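Local coordinates for protein GH127 beta-L-arabinofuranosidase (Geobacillus stearothermophilus, PDB 4QJY) that probably hydrolyses terminal beta-L-arabinofuranosyl residues from arabinose-containing glycans, as a family 127 glycoside hydrolase, at residues A[383-388]-A[641-646]. Numbering follows the deposited sequence.
Sequences NPLEVW and MVVWVN
Met641 folds its thioether against the backbone of Pro384 and Leu385, filling the hollow beside it. CG starts out anti to the backbone N (chi1 179°), and bends at the next two torsions carry SD beside Leu385 O and bring CE to 3.5 Å from Pro384 O, while CE also rests against Val387 CG2. A flexible, unbranched chain suits this curved slot, and an alanine here would probably leave a gap beside that backbone, with Val387 CG2 losing its contact with CE. The methionine side chain also touches Cys560 of strand 557-562 and Trp633. Next to this packing, two short strands pair antiparallel: Val387 N donates to Met641 O at 2.7 Å, and Met641 N returns a bond to Val387 O. Glu386 and Val642 form the adjoining non-hydrogen-bonded pair, where Glu386 CA lies 3.2 Å from Met641 O in a CA-H...O contact. Strand 386-387, from the catalytic-domain sequence, is thereby added to the mixed sheet built largely from C-terminal strands, joining sequence regions more than 250 residues apart. On the face bearing Glu386 and Val642, the aliphatic stem of the glutamate runs alongside the valine, CG to CG2 3.9 Å, and its extended chain takes OE1 to a water that also donates to Trp644 O. Two donors grip Leu385 O: Val643 N, at 3.0 Å, and a second water, which also accepts from Trp644 N, bridging the two segments just beyond the paired strands. Nearby, Leu385 pushes CD2 against the indole edge of Trp644, 3.8 Å from NE1, and leucine's length suits this corner, since it carries that one methyl to both the indole edge and Val643 CG1, the latter at 4.3 Å.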
# COMPACT_ATOMS: atom_id res chain seq x y z
N ASN A 383 8.28 -7.04 -10.10
CA ASN A 383 9.40 -7.74 -9.43
C ASN A 383 9.56 -7.23 -8.00
O ASN A 383 10.41 -6.38 -7.70
CB ASN A 383 10.71 -7.54 -10.20
CG ASN A 383 10.67 -8.19 -11.59
OD1 ASN A 383 10.38 -7.51 -12.58
ND2 ASN A 383 10.89 -9.50 -11.65
N PRO A 384 8.77 -7.77 -7.10
CA PRO A 384 8.71 -7.33 -5.71
C PRO A 384 9.94 -7.78 -4.93
O PRO A 384 10.62 -8.69 -5.36
CB PRO A 384 7.50 -8.05 -5.19
CG PRO A 384 7.50 -9.33 -5.96
CD PRO A 384 8.01 -9.00 -7.33
N LEU A 385 10.25 -7.12 -3.83
CA LEU A 385 11.39 -7.52 -2.99
C LEU A 385 10.94 -8.25 -1.74
O LEU A 385 11.75 -8.76 -0.99
CB LEU A 385 12.25 -6.30 -2.63
CG LEU A 385 13.28 -5.92 -3.68
CD1 LEU A 385 12.57 -5.21 -4.83
CD2 LEU A 385 14.40 -5.03 -3.09
N GLU A 386 9.63 -8.36 -1.55
CA GLU A 386 9.04 -9.07 -0.40
C GLU A 386 7.67 -9.60 -0.80
O GLU A 386 6.81 -8.84 -1.24
CB GLU A 386 8.85 -8.11 0.74
CG GLU A 386 8.32 -8.70 2.03
CD GLU A 386 8.02 -7.61 3.02
OE1 GLU A 386 8.84 -6.68 3.10
OE2 GLU A 386 6.95 -7.63 3.67
N VAL A 387 7.46 -10.88 -0.61
CA VAL A 387 6.20 -11.43 -0.86
C VAL A 387 5.67 -12.22 0.32
O VAL A 387 6.35 -13.07 0.87
CB VAL A 387 6.28 -12.33 -2.08
CG1 VAL A 387 4.92 -12.92 -2.37
CG2 VAL A 387 6.77 -11.53 -3.26
N TRP A 388 4.41 -11.94 0.66
CA TRP A 388 3.55 -12.80 1.52
C TRP A 388 2.34 -13.19 0.69
O TRP A 388 1.50 -12.37 0.47
CB TRP A 388 3.16 -12.02 2.77
CG TRP A 388 2.33 -12.77 3.75
CD1 TRP A 388 2.11 -14.13 3.81
CD2 TRP A 388 1.63 -12.20 4.87
NE1 TRP A 388 1.31 -14.42 4.88
CE2 TRP A 388 1.03 -13.26 5.56
CE3 TRP A 388 1.47 -10.89 5.35
CZ2 TRP A 388 0.23 -13.06 6.67
CZ3 TRP A 388 0.69 -10.67 6.49
CH2 TRP A 388 0.07 -11.75 7.12
N MET A 641 8.82 -14.73 0.18
CA MET A 641 10.19 -14.36 -0.24
C MET A 641 10.53 -13.01 0.34
O MET A 641 9.66 -12.14 0.40
CB MET A 641 10.32 -14.39 -1.77
CG MET A 641 11.70 -14.01 -2.29
SD MET A 641 11.94 -12.22 -2.27
CE MET A 641 10.98 -11.76 -3.72
N VAL A 642 11.77 -12.84 0.79
CA VAL A 642 12.25 -11.57 1.30
C VAL A 642 13.70 -11.34 0.83
O VAL A 642 14.53 -12.23 0.88
CB VAL A 642 12.22 -11.49 2.85
CG1 VAL A 642 12.85 -10.19 3.33
CG2 VAL A 642 10.80 -11.38 3.34
N VAL A 643 14.00 -10.12 0.43
CA VAL A 643 15.34 -9.72 0.18
C VAL A 643 15.91 -9.02 1.40
O VAL A 643 16.98 -9.40 1.82
CB VAL A 643 15.42 -8.81 -1.05
CG1 VAL A 643 16.77 -8.08 -1.15
CG2 VAL A 643 15.20 -9.66 -2.27
N TRP A 644 15.24 -7.99 1.93
CA TRP A 644 15.71 -7.26 3.11
C TRP A 644 15.28 -7.99 4.40
O TRP A 644 14.10 -8.06 4.70
CB TRP A 644 15.19 -5.86 3.10
CG TRP A 644 15.84 -5.03 2.05
CD1 TRP A 644 15.38 -4.80 0.77
CD2 TRP A 644 17.09 -4.38 2.14
NE1 TRP A 644 16.28 -4.06 0.08
CE2 TRP A 644 17.34 -3.78 0.89
CE3 TRP A 644 18.02 -4.21 3.17
CZ2 TRP A 644 18.44 -3.01 0.66
CZ3 TRP A 644 19.16 -3.45 2.90
CH2 TRP A 644 19.38 -2.91 1.66
N VAL A 645 16.22 -8.56 5.14
CA VAL A 645 15.87 -9.31 6.34
C VAL A 645 16.10 -8.52 7.61
O VAL A 645 16.99 -7.66 7.68
CB VAL A 645 16.47 -10.74 6.34
CG1 VAL A 645 17.38 -11.03 5.15
CG2 VAL A 645 17.11 -11.12 7.64
N ASN A 646 15.29 -8.79 8.60
CA ASN A 646 15.45 -8.15 9.86
C ASN A 646 16.76 -8.51 10.51
O ASN A 646 17.19 -9.62 10.51
CB ASN A 646 14.28 -8.44 10.78
CG ASN A 646 13.02 -7.78 10.33
OD1 ASN A 646 12.02 -8.41 10.20
ND2 ASN A 646 13.09 -6.52 10.08
O HOH W 1 12.54 -7.29 1.15
O HOH W 2 11.47 -6.93 3.61